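PDB 3EFE: ThiJ/pfpI family protein from Bacillus anthracis, which is of unknown specific function but belongs to the DJ-1/PfpI family, which includes chaperones, proteases and other enzymes. Local coordinates for residues L134-T137 with K138-C141; Y33-K36 with D37-P40. All coordinates share one frame; numbering follows the deposited sequence.

Interaction 1 (L134-T137 with K138-C141)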
loop_
_atom_site.group_PDB
_atom_site.type_symbol
_atom_site.label_atom_id
_atom_site.label_comp_id
_atom_site.label_asym_id
_atom_site.label_seq_id
_atom_site.Cartn_x
_atom_site.Cartn_y
_atom_site.Cartn_z
ATOM N N LEU D 134 -14.372 3.914 -18.178
ATOM C CA LEU D 134 -14.495 3.656 -19.600
ATOM C C LEU D 134 -14.333 4.905 -20.499
ATOM O O LEU D 134 -13.497 4.901 -21.436
ATOM C CB LEU D 134 -15.873 3.103 -19.847
ATOM C CG LEU D 134 -16.213 2.690 -21.282
ATOM C CD1 LEU D 134 -15.121 1.745 -21.868
ATOM C CD2 LEU D 134 -17.538 2.044 -21.150
ATOM N N GLU D 135 -15.055 5.982 -20.163
ATOM C CA GLU D 135 -15.006 7.208 -21.003
ATOM C C GLU D 135 -13.656 7.825 -21.067
ATOM O O GLU D 135 -13.218 8.235 -22.138
ATOM C CB GLU D 135 -16.127 8.183 -20.650
ATOM C CG GLU D 135 -17.506 7.477 -20.858
ATOM C CD GLU D 135 -17.723 7.020 -22.349
ATOM O OE1 GLU D 135 -18.503 6.051 -22.576
ATOM O OE2 GLU D 135 -17.124 7.641 -23.309
ATOM N N TYR D 136 -12.944 7.821 -19.944
ATOM C CA TYR D 136 -11.627 8.376 -19.931
ATOM C C TYR D 136 -10.700 7.448 -20.710
ATOM O O TYR D 136 -9.856 7.918 -21.429
ATOM C CB TYR D 136 -11.180 8.620 -18.484
ATOM C CG TYR D 136 -9.832 9.295 -18.371
ATOM C CD1 TYR D 136 -9.659 10.633 -18.735
ATOM C CD2 TYR D 136 -8.700 8.585 -17.932
ATOM C CE1 TYR D 136 -8.383 11.256 -18.652
ATOM C CE2 TYR D 136 -7.447 9.174 -17.853
ATOM C CZ TYR D 136 -7.290 10.520 -18.187
ATOM O OH TYR D 136 -6.025 11.081 -18.122
ATOM N N THR D 137 -10.872 6.129 -20.596
ATOM C CA THR D 137 -9.985 5.205 -21.274
ATOM C C THR D 137 -10.169 5.399 -22.785
ATOM O O THR D 137 -9.191 5.415 -23.491
ATOM C CB THR D 137 -10.278 3.682 -20.892
ATOM O OG1 THR D 137 -10.072 3.460 -19.489
ATOM C CG2 THR D 137 -9.435 2.697 -21.714
ATOM N N LYS D 138 -11.409 5.519 -23.270
ATOM C CA LYS D 138 -11.615 5.739 -24.685
ATOM C C LYS D 138 -10.968 7.057 -25.143
ATOM O O LYS D 138 -10.229 7.043 -26.105
ATOM C CB LYS D 138 -13.106 5.712 -25.097
ATOM C CG LYS D 138 -13.844 4.571 -24.494
ATOM C CD LYS D 138 -15.047 4.236 -25.266
ATOM C CE LYS D 138 -16.241 5.040 -24.808
ATOM N NZ LYS D 138 -17.263 5.180 -25.846
ATOM N N MET D 139 -11.180 8.170 -24.431
ATOM C CA MET D 139 -10.584 9.445 -24.842
ATOM C C MET D 139 -9.109 9.307 -24.939
ATOM O O MET D 139 -8.481 9.851 -25.842
ATOM C CB MET D 139 -10.856 10.561 -23.857
ATOM C CG MET D 139 -9.966 11.906 -24.142
ATOM S SD MET D 139 -10.313 13.043 -22.854
ATOM C CE MET D 139 -9.510 12.414 -21.487
ATOM N N VAL D 140 -8.490 8.577 -23.976
ATOM C CA VAL D 140 -7.038 8.661 -23.754
ATOM C C VAL D 140 -6.274 7.572 -24.543
ATOM O O VAL D 140 -5.057 7.682 -24.684
ATOM C CB VAL D 140 -6.814 8.739 -22.191
ATOM C CG1 VAL D 140 -5.439 8.712 -21.794
ATOM C CG2 VAL D 140 -7.549 9.919 -21.662
ATOM N N CYS D 141 -7.064 6.617 -25.084
ATOM C CA CYS D 141 -6.537 5.468 -25.833
ATOM C C CYS D 141 -7.160 5.318 -27.254
ATOM O O CYS D 141 -8.121 4.538 -27.457
ATOM C CB CYS D 141 -6.792 4.168 -25.069
ATOM S SG CYS D 141 -6.180 4.191 -23.393
#

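Interaction 2 (Y33-K36 with D37-P40)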
loop_
_atom_site.group_PDB
_atom_site.type_symbol
_atom_site.label_atom_id
_atom_site.label_comp_id
_atom_site.label_asym_id
_atom_site.label_seq_id
_atom_site.Cartn_x
_atom_site.Cartn_y
_atom_site.Cartn_z
ATOM N N TYR D 33 0.436 -16.472 4.351
ATOM C CA TYR D 33 -0.859 -17.096 4.359
ATOM C C TYR D 33 -1.032 -18.071 3.214
ATOM O O TYR D 33 -2.144 -18.451 2.923
ATOM C CB TYR D 33 -1.946 -16.037 4.247
ATOM C CG TYR D 33 -2.012 -15.026 5.357
ATOM C CD1 TYR D 33 -1.524 -15.317 6.628
ATOM C CD2 TYR D 33 -2.506 -13.747 5.114
ATOM C CE1 TYR D 33 -1.608 -14.407 7.620
ATOM C CE2 TYR D 33 -2.597 -12.839 6.101
ATOM C CZ TYR D 33 -2.159 -13.199 7.365
ATOM O OH TYR D 33 -2.188 -12.311 8.398
ATOM N N PHE D 34 0.072 -18.453 2.568
ATOM C CA PHE D 34 0.087 -19.488 1.569
ATOM C C PHE D 34 -0.428 -20.761 2.142
ATOM O O PHE D 34 -0.416 -20.975 3.371
ATOM C CB PHE D 34 1.507 -19.719 1.022
ATOM C CG PHE D 34 1.944 -18.656 -0.008
ATOM C CD1 PHE D 34 2.995 -18.885 -0.890
ATOM C CD2 PHE D 34 1.294 -17.445 -0.112
ATOM C CE1 PHE D 34 3.387 -17.943 -1.800
ATOM C CE2 PHE D 34 1.700 -16.498 -1.038
ATOM C CZ PHE D 34 2.741 -16.760 -1.865
ATOM N N LYS D 35 -0.858 -21.633 1.240
ATOM C CA LYS D 35 -1.309 -22.990 1.581
ATOM C C LYS D 35 -0.110 -23.807 1.937
ATOM O O LYS D 35 1.045 -23.338 1.763
ATOM C CB LYS D 35 -2.056 -23.662 0.419
ATOM C CG LYS D 35 -1.259 -23.991 -0.807
ATOM C CD LYS D 35 -2.219 -24.113 -1.951
ATOM C CE LYS D 35 -1.500 -24.259 -3.316
ATOM N NZ LYS D 35 -2.414 -24.698 -4.442
ATOM N N LYS D 36 -0.368 -25.032 2.400
ATOM C CA LYS D 36 0.679 -25.870 2.944
ATOM C C LYS D 36 1.738 -26.197 1.910
ATOM O O LYS D 36 1.450 -26.234 0.715
ATOM C CB LYS D 36 0.087 -27.175 3.535
ATOM C CG LYS D 36 -0.430 -28.171 2.565
ATOM C CD LYS D 36 -1.028 -29.382 3.350
ATOM C CE LYS D 36 -2.026 -30.191 2.514
ATOM N NZ LYS D 36 -3.127 -30.934 3.310
ATOM N N ASP D 37 2.958 -26.428 2.374
ATOM C CA ASP D 37 4.079 -26.770 1.488
ATOM C C ASP D 37 4.380 -25.820 0.341
ATOM O O ASP D 37 5.019 -26.194 -0.620
ATOM C CB ASP D 37 3.820 -28.097 0.809
ATOM C CG ASP D 37 3.522 -29.201 1.749
ATOM O OD1 ASP D 37 4.270 -29.349 2.791
ATOM O OD2 ASP D 37 2.545 -29.922 1.374
ATOM N N LEU D 38 3.903 -24.596 0.422
ATOM C CA LEU D 38 4.217 -23.581 -0.577
ATOM C C LEU D 38 5.055 -22.461 0.071
ATOM O O LEU D 38 4.640 -21.814 1.047
ATOM C CB LEU D 38 2.952 -23.073 -1.249
ATOM C CG LEU D 38 3.138 -22.897 -2.783
ATOM C CD1 LEU D 38 4.614 -22.574 -3.258
ATOM C CD2 LEU D 38 2.627 -24.167 -3.514
ATOM N N ALA D 39 6.284 -22.345 -0.431
ATOM C CA ALA D 39 7.244 -21.270 -0.113
ATOM C C ALA D 39 6.824 -19.863 -0.699
ATOM O O ALA D 39 6.076 -19.772 -1.701
ATOM C CB ALA D 39 8.659 -21.683 -0.594
ATOM N N PRO D 40 7.305 -18.765 -0.073
ATOM C CA PRO D 40 6.998 -17.405 -0.555
ATOM C C PRO D 40 7.228 -17.243 -2.037
ATOM O O PRO D 40 8.091 -17.900 -2.568
ATOM C CB PRO D 40 7.967 -16.521 0.234
ATOM C CG PRO D 40 8.195 -17.338 1.537
ATOM C CD PRO D 40 8.225 -18.741 1.074
HETATM O O HOH W 1 3.451 -22.778 3.185
#

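Interaction 1 (L134-T137 with K138-C141)
Thr137 and Cys141 meet on the buried side of a short helix, one turn apart, in a relaxed contact: Thr137 CG2 lies 4.0 Å from Cys141 SG, and the sulfur is nearer to Thr137 O. The methyl is placed for this by its own torsion: Thr137 CG2 stands anti to the backbone N, while OG1, anti to the carbonyl carbon (chi1 -62°), turns back to hydrogen-bond Asn133 O, Ser131 and Asp116. Both residues pack on helix 113-119, where each side chain touches Ala119. In the turn before, Lys138 N donates to Leu134 O at 2.8 Å and Met139 N to Glu135 O at 3.1 Å, both i to i+4 and close to straight. The pattern is that of an alpha-helix, residues 134-140, which follows helix 113-119 in the DJ-1/PfpI chain, and it deteriorates at the C-terminal end: Val140 N still reaches Tyr136 O, but its second bond, to Thr137 O, is weak, as is that from Cys141 N to the same oxygen. Cys141 is the first residue to leave helical backbone angles.

The tighter packing is on the exposed side, around the Tyr136 ring. Val140 CG2 sits over one face, 3.5 Å from the Tyr136 centroid and 17° off the normal, a CH-pi contact displaced toward the CE1 and CZ rim. Met139, extended through CG and bent at its last torsion (chi3 73°), brings CE obliquely to Tyr136 CE1 at 3.3 Å. Further back toward the N-terminal end, Glu135 and Lys138 run alongside each other in the same direction. Their salt bridge is long, Glu135 OE2 lying 3.1 Å from Lys138 CE but 3.5 Å from NZ; the stronger partner of the ammonium is Glu147.

Interaction 2 (Y33-K36 with D37-P40)
Lys35 and Leu38 close a type II beta turn, with Lys36 and Asp37 at its corners, in the loop between helix 18-30 and strand 43-47. Asp37 has the positive phi (55°) expected at the third position of such a turn. Of the polar links, the direct one is weak: Leu38 N donates to Lys35 O over 3.4 Å. A water bridges two carbonyls, donating to Lys35 O at 2.9 Å and to Leu38 O at 2.6 Å, and so probably supplements the weak bond.

The apolar contacts are looser. Lys35 and Leu38 run next to each other in one direction, Lys35 CE 4.1 Å from Leu38 CD2. With CG set between the backbone N and the carbonyl carbon (chi1 67°) and the chain extended beyond it, the lysine carries CE along Leu38 and NZ on to its hydrogen bond with Asp181 O. Phe34 is the buried residue here, resting also on Leu28 and Val182; its CD1 comes within 4.2 Å of Leu38 CB.

Two carbonyl oxygens, of Leu38 and Ala39, approach the rim of the Phe34 ring roughly in its plane. Ala39 O lies against the CD1-CE1 edge of Phe34, 3.3 Å from each carbon.

Interactions 1 and 2 are separate local contacts on opposite sides of the chain's centre, each centred about 20 Å from it. Their own centres are about 40 Å apart and their nearest atoms about 30 Å, so neither touches the other. In sequence interaction 2 ends before interaction 1 begins: the loop 33-40, with its turn at 35-38, leads to strand 43-47, whereas 134-141 follows strands 77-80 and 107-111 and precedes the antiparallel edge strand 155-158. Interaction 1 packs on helix 113-119, just after strand 107-111, the junction where DJ-1/PfpI relatives commonly carry a nucleophilic cysteine; a comparable role here is only inferred. The second chain of the assembly touches neither contact.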